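PDB 4HCY: thiaminase-I from Naegleria gruberi, which belongs to the thiaminase I-like family and has a two-lobed fold resembling that of periplasmic binding proteins, with 0YN bound in this model. Local coordinates for residues Y54-L59 with D340-E345; S156-V161 with E345-A350; S67-F72 with Y259-V264. All coordinates share one frame; numbering follows the deposited sequence.

Contact 1. Residues Y54-L59 with D340-E345; sequences YSDASL and DFANKE. With 0YN (2-{4-[(4-amino-2-methylpyrimidin-5-yl)methyl]-3-methylthiophen-2-yl}ethanol), chain G.
Asn343, the first residue of helix 343-353, reaches across to Asp56 and to the backbone at Tyr54. Its CB lies 3.4 Å from Asp56 OD1. With CG anti to the carbonyl carbon (chi1 -66°), the amide runs over the backbone of Tyr54, CG coming 3.4 Å from Tyr54 C. At the tip the two branches part: OD1 sits in the plane of the Tyr54 ring, at its edge, with amide and ring planes 78° apart, while ND2 donates to Asp56 OD1 at 3.2 Å and also to Cys53 O. Asp56 OD1 takes a second bond, from Asn343 N on its syn lone pair (3.1 Å), whereas the amide comes from above the carboxylate plane. Asp56 OD2 accepts from Lys344 N at 3.1 Å. One carboxylate thus takes up two N-H groups of the first helical turn, a place where the helix dipole would probably favour its negative charge. The Tyr54 ring, its hydroxyl bonded to Asp69, carries 0YN C5A 3.8 Å above one face. Leu59 CD1 packs on Ala342 CB; Leu59 also touches Leu76, and Ala342 touches Tyr75, both on helix 73-78, while helix 158-169 meets Asn343 through Phe159.

Contact 2. Residues S156-V161 with E345-A350; sequences SSSFTV and EVKNCA. With 0YN (2-{4-[(4-amino-2-methylpyrimidin-5-yl)methyl]-3-methylthiophen-2-yl}ethanol), chain G.
Part of the wall of the 0YN site is made where helices 158-169 and 343-353 pack together, with Phe159 laid against Val346. The CB of Phe159 leaves its helix facing away from the partner, yet chi1 of -88° swings the ring back toward it. Val346 answers with CG1, which stands anti to its backbone N (chi1 164°) and comes down almost exactly on the ring normal, 3.9 Å from the centroid and 2° off, a CH-pi contact over the face. Phe159 also reaches the ligand, where CD1 lies 3.3 Å from 0YN O5G, and its ring makes an edge-to-face contact with Tyr54. Helix 158-169 starts immediately after a Schellman motif that ends helix 151-154: Ser156, with positive phi, is the C-prime residue, and Ser157 then takes the N-cap position. The first turn of helix 158-169 lies against helix 343-353, and small residues there let the backbones come close. Ala350 CB sits 3.4 Å from Ser158 O and 4.0 Å from Ser158 CB. One turn further along, Val161 CB packs 4.2 Å from Ala350 CB, and Val161 CG1 lies beside Ala350 O. At the outer side, the aliphatic chain of Lys347 passes Ser158, its CD 4.3 Å from Ser158 OG.

Contact 3. Residues S67-F72 with Y259-V264; sequences STDSIF and YVYTDV. With 0YN (2-{4-[(4-amino-2-methylpyrimidin-5-yl)methyl]-3-methylthiophen-2-yl}ethanol), chain G.
With each hydroxyl set between its own backbone N and carbonyl carbon, Ser70 OG (chi1 57°) and Thr262 OG1 (chi1 64°) meet at 2.6 Å across the strand end, in a hydrogen bond that either could donate. Thr262 OG1 also bonds to Ser104. The backbone of the same pair is joined as well, Ser70 N giving to Thr262 O at 2.8 Å. This is the end of the antiparallel pairing of strands 65-69 and 261-267 in the mixed sheet. Thr68 and Val264 form a hydrogen-bonded pair, with Thr68 N to Val264 O at 3.0 Å and Val264 N to Thr68 O at 2.7 Å; Asp69 and Asp263 are the non-hydrogen-bonded pair beside it. An Asx turn follows the strand, Ile71 N donating to Asp69 OD1 from above the carboxylate plane. Asp69 and Asp263 share a face of the sheet, their carboxylate planes 74° apart, and there they meet the aminopyrimidine of 0YN. Its N4' donates to Asp263 OD1 at 3.1 Å, while Asp263 OD2 lies 2.9 Å from 0YN N3'. Asp69 OD2, bonded to Tyr54 OH, is 3.0 Å from 0YN N4'. Two residues before Asp263, Tyr261 holds 0YN C35 over one face of its ring.

In the fold
From the N terminus the chain first passes 54-59, then 67-72, and only about 190 residues later, at 259-264, does contact 3 close, pairing strand 65-69 with strand 261-267. On the way it lays down 156-161. Residues 340-345 then return to 54-59, so contact 1 encloses contact 3. Contact 2 closes last, at 345-350, and crosses both. Contacts 1 and 2 share helix 343-353, which thereby joins the region of helix 56-60 to helix 158-169. Phe159 and Phe72 touch between contacts 2 and 3, and Phe72 also packs on Ala342 and Asn343. All three contacts reach 0YN, so segments far apart in sequence gather around one ligand.

Contact 1. Residues Y54-L59 with D340-E345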
loop_
_atom_site.group_PDB
_atom_site.type_symbol
_atom_site.label_atom_id
_atom_site.label_comp_id
_atom_site.label_asym_id
_atom_site.label_seq_id
_atom_site.Cartn_x
_atom_site.Cartn_y
_atom_site.Cartn_z
ATOM N N TYR A 54 -7.661 -9.079 -1.835
ATOM C CA TYR A 54 -7.144 -9.501 -3.129
ATOM C C TYR A 54 -7.733 -10.848 -3.545
ATOM O O TYR A 54 -7.117 -11.616 -4.286
ATOM C CB TYR A 54 -5.615 -9.540 -3.115
ATOM C CG TYR A 54 -5.000 -8.207 -2.759
ATOM C CD1 TYR A 54 -5.098 -7.124 -3.623
ATOM C CD2 TYR A 54 -4.331 -8.027 -1.556
ATOM C CE1 TYR A 54 -4.544 -5.900 -3.302
ATOM C CE2 TYR A 54 -3.773 -6.807 -1.225
ATOM C CZ TYR A 54 -3.882 -5.747 -2.101
ATOM O OH TYR A 54 -3.328 -4.530 -1.777
ATOM N N SER A 55 -8.936 -11.118 -3.052
ATOM C CA SER A 55 -9.705 -12.289 -3.446
ATOM C C SER A 55 -11.138 -11.857 -3.729
ATOM O O SER A 55 -11.806 -11.304 -2.855
ATOM C CB SER A 55 -9.686 -13.344 -2.339
ATOM O OG SER A 55 -10.544 -14.427 -2.653
ATOM N N ASP A 56 -11.601 -12.101 -4.951
ATOM C CA ASP A 56 -12.946 -11.699 -5.352
ATOM C C ASP A 56 -14.026 -12.370 -4.508
ATOM O O ASP A 56 -15.103 -11.812 -4.305
ATOM C CB ASP A 56 -13.181 -11.990 -6.837
ATOM C CG ASP A 56 -12.437 -11.032 -7.744
ATOM O OD1 ASP A 56 -12.060 -9.936 -7.275
ATOM O OD2 ASP A 56 -12.236 -11.369 -8.930
ATOM N N ALA A 57 -13.727 -13.569 -4.015
ATOM C CA ALA A 57 -14.660 -14.303 -3.170
ATOM C C ALA A 57 -14.882 -13.588 -1.841
ATOM O O ALA A 57 -15.985 -13.605 -1.294
ATOM C CB ALA A 57 -14.159 -15.718 -2.935
ATOM N N SER A 58 -13.830 -12.957 -1.328
ATOM C CA SER A 58 -13.912 -12.241 -0.060
ATOM C C SER A 58 -14.622 -10.901 -0.220
ATOM O O SER A 58 -15.280 -10.424 0.704
ATOM C CB SER A 58 -12.517 -12.032 0.531
ATOM O OG SER A 58 -11.864 -13.270 0.747
ATOM N N LEU A 59 -14.489 -10.299 -1.397
ATOM C CA LEU A 59 -15.157 -9.035 -1.686
ATOM C C LEU A 59 -16.656 -9.245 -1.866
ATOM O O LEU A 59 -17.438 -8.294 -1.827
ATOM C CB LEU A 59 -14.567 -8.390 -2.942
ATOM C CG LEU A 59 -13.091 -7.994 -2.895
ATOM C CD1 LEU A 59 -12.664 -7.367 -4.212
ATOM C CD2 LEU A 59 -12.826 -7.047 -1.736
ATOM N N ASP A 340 -15.212 -0.603 -11.951
ATOM C CA ASP A 340 -16.162 -1.689 -12.173
ATOM C C ASP A 340 -15.497 -3.055 -12.343
ATOM O O ASP A 340 -16.033 -3.931 -13.021
ATOM C CB ASP A 340 -17.044 -1.383 -13.386
ATOM C CG ASP A 340 -16.245 -1.230 -14.665
ATOM O OD1 ASP A 340 -15.040 -0.913 -14.578
ATOM O OD2 ASP A 340 -16.821 -1.423 -15.755
ATOM N N PHE A 341 -14.336 -3.234 -11.721
ATOM C CA PHE A 341 -13.632 -4.512 -11.780
ATOM C C PHE A 341 -12.709 -4.695 -10.581
ATOM O O PHE A 341 -12.440 -3.744 -9.846
ATOM C CB PHE A 341 -12.842 -4.640 -13.086
ATOM C CG PHE A 341 -11.694 -3.676 -13.202
ATOM C CD1 PHE A 341 -11.903 -2.369 -13.613
ATOM C CD2 PHE A 341 -10.400 -4.082 -12.912
ATOM C CE1 PHE A 341 -10.847 -1.483 -13.723
ATOM C CE2 PHE A 341 -9.340 -3.200 -13.021
ATOM C CZ PHE A 341 -9.565 -1.900 -13.428
ATOM N N ALA A 342 -12.225 -5.918 -10.389
ATOM C CA ALA A 342 -11.339 -6.217 -9.271
ATOM C C ALA A 342 -10.208 -7.172 -9.651
ATOM O O ALA A 342 -9.572 -7.014 -10.692
ATOM C CB ALA A 342 -12.135 -6.767 -8.095
ATOM N N ASN A 343 -9.976 -8.169 -8.802
ATOM C CA ASN A 343 -8.821 -9.056 -8.932
ATOM C C ASN A 343 -8.751 -9.874 -10.221
ATOM O O ASN A 343 -7.679 -10.011 -10.813
ATOM C CB ASN A 343 -8.727 -9.986 -7.721
ATOM C CG ASN A 343 -8.428 -9.238 -6.441
ATOM O OD1 ASN A 343 -7.290 -8.839 -6.197
ATOM N ND2 ASN A 343 -9.449 -9.044 -5.614
ATOM N N LYS A 344 -9.885 -10.423 -10.645
ATOM C CA LYS A 344 -9.931 -11.248 -11.847
ATOM C C LYS A 344 -9.486 -10.467 -13.079
ATOM O O LYS A 344 -8.711 -10.965 -13.894
ATOM C CB LYS A 344 -11.337 -11.806 -12.065
ATOM C CG LYS A 344 -11.488 -12.614 -13.345
ATOM C CD LYS A 344 -12.930 -13.034 -13.568
ATOM C CE LYS A 344 -13.085 -13.794 -14.873
ATOM N NZ LYS A 344 -14.500 -14.189 -15.118
ATOM N N GLU A 345 -9.977 -9.239 -13.202
ATOM C CA GLU A 345 -9.667 -8.402 -14.355
ATOM C C GLU A 345 -8.249 -7.838 -14.285
ATOM O O GLU A 345 -7.665 -7.485 -15.308
ATOM C CB GLU A 345 -10.691 -7.271 -14.497
ATOM C CG GLU A 345 -12.087 -7.733 -14.904
ATOM C CD GLU A 345 -12.836 -8.420 -13.776
ATOM O OE1 GLU A 345 -13.558 -9.403 -14.050
ATOM O OE2 GLU A 345 -12.707 -7.977 -12.615
HETATM C C2A 0YN G . 0.188 -1.803 3.902
HETATM C C35 0YN G . 0.157 -3.421 -1.598
HETATM C C2 0YN G . 0.220 -5.808 -0.668
HETATM S S1 0YN G . -0.123 -7.429 -1.181
HETATM C C5 0YN G . -0.618 -6.999 -2.773
HETATM C C4 0YN G . -0.503 -5.518 -2.911
HETATM C C4A 0YN G . -0.847 -4.749 -4.159
HETATM C C5A 0YN G . -1.035 -8.140 -3.671
HETATM C C5B 0YN G . -0.152 -8.186 -4.909
HETATM O O5G 0YN G . -0.418 -9.387 -5.637
HETATM N "N1'" 0YN G . 1.321 -2.664 1.882
HETATM C "C2'" 0YN G . 0.179 -2.227 2.458
HETATM N "N3'" 0YN G . -0.968 -2.169 1.749
HETATM C "C4'" 0YN G . -0.993 -2.546 0.454
HETATM N "N4'" 0YN G . -2.147 -2.487 -0.251
HETATM C "C5'" 0YN G . 0.167 -2.997 -0.146
HETATM C "C6'" 0YN G . 1.337 -3.045 0.600
HETATM C C3 0YN G . -0.043 -4.915 -1.719
#

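Contact 2. Residues S156-V161 with E345-A350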
loop_
_atom_site.group_PDB
_atom_site.type_symbol
_atom_site.label_atom_id
_atom_site.label_comp_id
_atom_site.label_asym_id
_atom_site.label_seq_id
_atom_site.Cartn_x
_atom_site.Cartn_y
_atom_site.Cartn_z
ATOM N N SER A 156 7.707 -9.954 -12.450
ATOM C CA SER A 156 6.477 -9.624 -13.169
ATOM C C SER A 156 5.219 -9.985 -12.383
ATOM O O SER A 156 4.361 -10.720 -12.871
ATOM C CB SER A 156 6.454 -10.287 -14.550
ATOM O OG SER A 156 7.469 -9.759 -15.385
ATOM N N SER A 157 5.118 -9.463 -11.163
ATOM C CA SER A 157 3.945 -9.688 -10.327
ATOM C C SER A 157 2.717 -9.044 -10.960
ATOM O O SER A 157 2.796 -7.937 -11.494
ATOM C CB SER A 157 4.172 -9.130 -8.922
ATOM O OG SER A 157 5.272 -9.766 -8.295
ATOM N N SER A 158 1.589 -9.747 -10.890
ATOM C CA SER A 158 0.353 -9.330 -11.549
ATOM C C SER A 158 -0.056 -7.889 -11.246
ATOM O O SER A 158 -0.359 -7.119 -12.158
ATOM C CB SER A 158 -0.787 -10.285 -11.188
ATOM O OG SER A 158 -0.474 -11.614 -11.568
ATOM N N PHE A 159 -0.057 -7.527 -9.967
ATOM C CA PHE A 159 -0.457 -6.185 -9.555
ATOM C C PHE A 159 0.577 -5.124 -9.921
ATOM O O PHE A 159 0.255 -3.940 -10.015
ATOM C CB PHE A 159 -0.754 -6.145 -8.054
ATOM C CG PHE A 159 -2.173 -6.488 -7.712
ATOM C CD1 PHE A 159 -2.580 -7.809 -7.624
ATOM C CD2 PHE A 159 -3.103 -5.488 -7.483
ATOM C CE1 PHE A 159 -3.888 -8.126 -7.311
ATOM C CE2 PHE A 159 -4.410 -5.797 -7.170
ATOM C CZ PHE A 159 -4.806 -7.118 -7.084
ATOM N N THR A 160 1.818 -5.552 -10.124
ATOM C CA THR A 160 2.883 -4.631 -10.501
ATOM C C THR A 160 2.885 -4.404 -12.010
ATOM O O THR A 160 3.043 -3.276 -12.476
ATOM C CB THR A 160 4.258 -5.144 -10.044
ATOM O OG1 THR A 160 4.225 -5.405 -8.636
ATOM C CG2 THR A 160 5.338 -4.115 -10.337
ATOM N N VAL A 161 2.701 -5.483 -12.765
ATOM C CA VAL A 161 2.589 -5.399 -14.216
ATOM C C VAL A 161 1.374 -4.561 -14.597
ATOM O O VAL A 161 1.464 -3.651 -15.424
ATOM C CB VAL A 161 2.452 -6.796 -14.849
ATOM C CG1 VAL A 161 2.168 -6.679 -16.338
ATOM C CG2 VAL A 161 3.706 -7.618 -14.600
ATOM N N GLU A 345 -9.977 -9.239 -13.202
ATOM C CA GLU A 345 -9.667 -8.402 -14.355
ATOM C C GLU A 345 -8.249 -7.838 -14.285
ATOM O O GLU A 345 -7.665 -7.485 -15.308
ATOM C CB GLU A 345 -10.691 -7.271 -14.497
ATOM C CG GLU A 345 -12.087 -7.733 -14.904
ATOM C CD GLU A 345 -12.836 -8.420 -13.776
ATOM O OE1 GLU A 345 -13.558 -9.403 -14.050
ATOM O OE2 GLU A 345 -12.707 -7.977 -12.615
ATOM N N VAL A 346 -7.699 -7.757 -13.077
ATOM C CA VAL A 346 -6.321 -7.313 -12.894
ATOM C C VAL A 346 -5.348 -8.418 -13.292
ATOM O O VAL A 346 -4.374 -8.173 -14.007
ATOM C CB VAL A 346 -6.049 -6.869 -11.440
ATOM C CG1 VAL A 346 -4.554 -6.796 -11.167
ATOM C CG2 VAL A 346 -6.711 -5.526 -11.164
ATOM N N LYS A 347 -5.621 -9.636 -12.835
ATOM C CA LYS A 347 -4.796 -10.786 -13.188
ATOM C C LYS A 347 -4.846 -11.060 -14.689
ATOM O O LYS A 347 -3.832 -11.400 -15.299
ATOM C CB LYS A 347 -5.240 -12.032 -12.417
ATOM C CG LYS A 347 -5.059 -11.944 -10.911
ATOM C CD LYS A 347 -4.302 -13.155 -10.385
ATOM C CE LYS A 347 -4.519 -13.344 -8.892
ATOM N NZ LYS A 347 -5.918 -13.757 -8.585
ATOM N N ASN A 348 -6.030 -10.912 -15.277
ATOM C CA ASN A 348 -6.199 -11.115 -16.711
ATOM C C ASN A 348 -5.477 -10.056 -17.535
ATOM O O ASN A 348 -4.884 -10.361 -18.569
ATOM C CB ASN A 348 -7.682 -11.155 -17.086
ATOM C CG ASN A 348 -8.304 -12.517 -16.855
ATOM O OD1 ASN A 348 -7.642 -13.546 -16.990
ATOM N ND2 ASN A 348 -9.586 -12.532 -16.509
ATOM N N CYS A 349 -5.531 -8.811 -17.071
ATOM C CA CYS A 349 -4.860 -7.711 -17.753
ATOM C C CYS A 349 -3.349 -7.878 -17.693
ATOM O O CYS A 349 -2.644 -7.578 -18.655
ATOM C CB CYS A 349 -5.259 -6.373 -17.135
ATOM S SG CYS A 349 -4.439 -4.946 -17.874
ATOM N N ALA A 350 -2.858 -8.358 -16.556
ATOM C CA ALA A 350 -1.431 -8.590 -16.374
ATOM C C ALA A 350 -0.936 -9.692 -17.303
ATOM O O ALA A 350 0.176 -9.621 -17.824
ATOM C CB ALA A 350 -1.132 -8.940 -14.925
HETATM C C2A 0YN G . 0.188 -1.803 3.902
HETATM C C35 0YN G . 0.157 -3.421 -1.598
HETATM C C2 0YN G . 0.220 -5.808 -0.668
HETATM S S1 0YN G . -0.123 -7.429 -1.181
HETATM C C5 0YN G . -0.618 -6.999 -2.773
HETATM C C4 0YN G . -0.503 -5.518 -2.911
HETATM C C4A 0YN G . -0.847 -4.749 -4.159
HETATM C C5A 0YN G . -1.035 -8.140 -3.671
HETATM C C5B 0YN G . -0.152 -8.186 -4.909
HETATM O O5G 0YN G . -0.418 -9.387 -5.637
HETATM N "N1'" 0YN G . 1.321 -2.664 1.882
HETATM C "C2'" 0YN G . 0.179 -2.227 2.458
HETATM N "N3'" 0YN G . -0.968 -2.169 1.749
HETATM C "C4'" 0YN G . -0.993 -2.546 0.454
HETATM N "N4'" 0YN G . -2.147 -2.487 -0.251
HETATM C "C5'" 0YN G . 0.167 -2.997 -0.146
HETATM C "C6'" 0YN G . 1.337 -3.045 0.600
HETATM C C3 0YN G . -0.043 -4.915 -1.719
#

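Contact 3. Residues S67-F72 with Y259-V264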
loop_
_atom_site.group_PDB
_atom_site.type_symbol
_atom_site.label_atom_id
_atom_site.label_comp_id
_atom_site.label_asym_id
_atom_site.label_seq_id
_atom_site.Cartn_x
_atom_site.Cartn_y
_atom_site.Cartn_z
ATOM N N SER A 67 -10.753 -4.324 6.292
ATOM C CA SER A 67 -9.672 -3.480 5.798
ATOM C C SER A 67 -9.343 -3.841 4.356
ATOM O O SER A 67 -8.732 -4.877 4.089
ATOM C CB SER A 67 -8.429 -3.633 6.673
ATOM O OG SER A 67 -7.366 -2.829 6.191
ATOM N N THR A 68 -9.751 -2.985 3.427
ATOM C CA THR A 68 -9.527 -3.241 2.009
ATOM C C THR A 68 -8.556 -2.245 1.389
ATOM O O THR A 68 -8.452 -1.101 1.833
ATOM C CB THR A 68 -10.844 -3.196 1.213
ATOM O OG1 THR A 68 -10.563 -3.327 -0.187
ATOM C CG2 THR A 68 -11.569 -1.879 1.453
ATOM N N ASP A 69 -7.838 -2.693 0.364
ATOM C CA ASP A 69 -7.032 -1.797 -0.450
ATOM C C ASP A 69 -7.998 -0.876 -1.180
ATOM O O ASP A 69 -9.001 -1.332 -1.730
ATOM C CB ASP A 69 -6.195 -2.596 -1.451
ATOM C CG ASP A 69 -5.140 -1.751 -2.150
ATOM O OD1 ASP A 69 -5.344 -0.529 -2.311
ATOM O OD2 ASP A 69 -4.101 -2.318 -2.550
ATOM N N SER A 70 -7.696 0.418 -1.186
ATOM C CA SER A 70 -8.569 1.403 -1.817
ATOM C C SER A 70 -8.649 1.218 -3.333
ATOM O O SER A 70 -9.493 1.821 -3.993
ATOM C CB SER A 70 -8.110 2.823 -1.481
ATOM O OG SER A 70 -6.766 3.032 -1.879
ATOM N N ILE A 71 -7.772 0.375 -3.871
ATOM C CA ILE A 71 -7.742 0.087 -5.302
ATOM C C ILE A 71 -9.050 -0.552 -5.778
ATOM O O ILE A 71 -9.403 -0.464 -6.954
ATOM C CB ILE A 71 -6.544 -0.826 -5.666
ATOM C CG1 ILE A 71 -6.290 -0.821 -7.176
ATOM C CG2 ILE A 71 -6.761 -2.244 -5.150
ATOM C CD1 ILE A 71 -5.168 -1.740 -7.608
ATOM N N PHE A 72 -9.771 -1.181 -4.856
ATOM C CA PHE A 72 -11.036 -1.830 -5.182
ATOM C C PHE A 72 -12.214 -1.098 -4.552
ATOM O O PHE A 72 -13.358 -1.535 -4.670
ATOM C CB PHE A 72 -11.026 -3.285 -4.710
ATOM C CG PHE A 72 -10.004 -4.141 -5.399
ATOM C CD1 PHE A 72 -9.640 -3.892 -6.712
ATOM C CD2 PHE A 72 -9.405 -5.197 -4.733
ATOM C CE1 PHE A 72 -8.700 -4.679 -7.348
ATOM C CE2 PHE A 72 -8.463 -5.989 -5.361
ATOM C CZ PHE A 72 -8.110 -5.730 -6.671
ATOM N N TYR A 259 2.974 7.251 -7.119
ATOM C CA TYR A 259 1.759 6.537 -6.741
ATOM C C TYR A 259 1.820 5.965 -5.328
ATOM O O TYR A 259 2.901 5.752 -4.777
ATOM C CB TYR A 259 1.435 5.441 -7.758
ATOM C CG TYR A 259 0.591 5.929 -8.911
ATOM C CD1 TYR A 259 1.148 6.688 -9.933
ATOM C CD2 TYR A 259 -0.764 5.636 -8.975
ATOM C CE1 TYR A 259 0.376 7.140 -10.988
ATOM C CE2 TYR A 259 -1.543 6.083 -10.025
ATOM C CZ TYR A 259 -0.968 6.834 -11.029
ATOM O OH TYR A 259 -1.740 7.281 -12.076
ATOM N N VAL A 260 0.648 5.716 -4.753
ATOM C CA VAL A 260 0.547 5.295 -3.362
ATOM C C VAL A 260 -0.619 4.327 -3.138
ATOM O O VAL A 260 -1.704 4.505 -3.694
ATOM C CB VAL A 260 0.420 6.530 -2.429
ATOM C CG1 VAL A 260 -0.642 6.319 -1.359
ATOM C CG2 VAL A 260 1.767 6.872 -1.807
ATOM N N TYR A 261 -0.375 3.293 -2.338
ATOM C CA TYR A 261 -1.435 2.390 -1.906
ATOM C C TYR A 261 -1.972 2.847 -0.555
ATOM O O TYR A 261 -1.212 3.312 0.294
ATOM C CB TYR A 261 -0.911 0.958 -1.766
ATOM C CG TYR A 261 -0.412 0.327 -3.044
ATOM C CD1 TYR A 261 -1.296 -0.233 -3.957
ATOM C CD2 TYR A 261 0.947 0.266 -3.325
ATOM C CE1 TYR A 261 -0.842 -0.822 -5.122
ATOM C CE2 TYR A 261 1.410 -0.321 -4.488
ATOM C CZ TYR A 261 0.512 -0.862 -5.382
ATOM O OH TYR A 261 0.971 -1.448 -6.541
ATOM N N THR A 262 -3.281 2.721 -0.357
ATOM C CA THR A 262 -3.877 2.973 0.952
ATOM C C THR A 262 -4.875 1.882 1.310
ATOM O O THR A 262 -5.747 1.540 0.511
ATOM C CB THR A 262 -4.604 4.333 1.024
ATOM O OG1 THR A 262 -5.716 4.334 0.121
ATOM C CG2 THR A 262 -3.664 5.480 0.681
ATOM N N ASP A 263 -4.740 1.333 2.512
ATOM C CA ASP A 263 -5.720 0.387 3.028
ATOM C C ASP A 263 -6.742 1.138 3.868
ATOM O O ASP A 263 -6.386 2.008 4.662
ATOM C CB ASP A 263 -5.041 -0.702 3.857
ATOM C CG ASP A 263 -4.064 -1.525 3.043
ATOM O OD1 ASP A 263 -4.243 -1.612 1.810
ATOM O OD2 ASP A 263 -3.120 -2.085 3.635
ATOM N N VAL A 264 -8.013 0.803 3.686
ATOM C CA VAL A 264 -9.093 1.547 4.318
ATOM C C VAL A 264 -10.037 0.649 5.118
ATOM O O VAL A 264 -10.575 -0.324 4.594
ATOM C CB VAL A 264 -9.904 2.337 3.268
ATOM C CG1 VAL A 264 -11.181 2.882 3.875
ATOM C CG2 VAL A 264 -9.064 3.461 2.681
HETATM C C2A 0YN G . 0.188 -1.803 3.902
HETATM C C35 0YN G . 0.157 -3.421 -1.598
HETATM C C2 0YN G . 0.220 -5.808 -0.668
HETATM S S1 0YN G . -0.123 -7.429 -1.181
HETATM C C5 0YN G . -0.618 -6.999 -2.773
HETATM C C4 0YN G . -0.503 -5.518 -2.911
HETATM C C4A 0YN G . -0.847 -4.749 -4.159
HETATM C C5A 0YN G . -1.035 -8.140 -3.671
HETATM C C5B 0YN G . -0.152 -8.186 -4.909
HETATM O O5G 0YN G . -0.418 -9.387 -5.637
HETATM N "N1'" 0YN G . 1.321 -2.664 1.882
HETATM C "C2'" 0YN G . 0.179 -2.227 2.458
HETATM N "N3'" 0YN G . -0.968 -2.169 1.749
HETATM C "C4'" 0YN G . -0.993 -2.546 0.454
HETATM N "N4'" 0YN G . -2.147 -2.487 -0.251
HETATM C "C5'" 0YN G . 0.167 -2.997 -0.146
HETATM C "C6'" 0YN G . 1.337 -3.045 0.600
HETATM C C3 0YN G . -0.043 -4.915 -1.719
#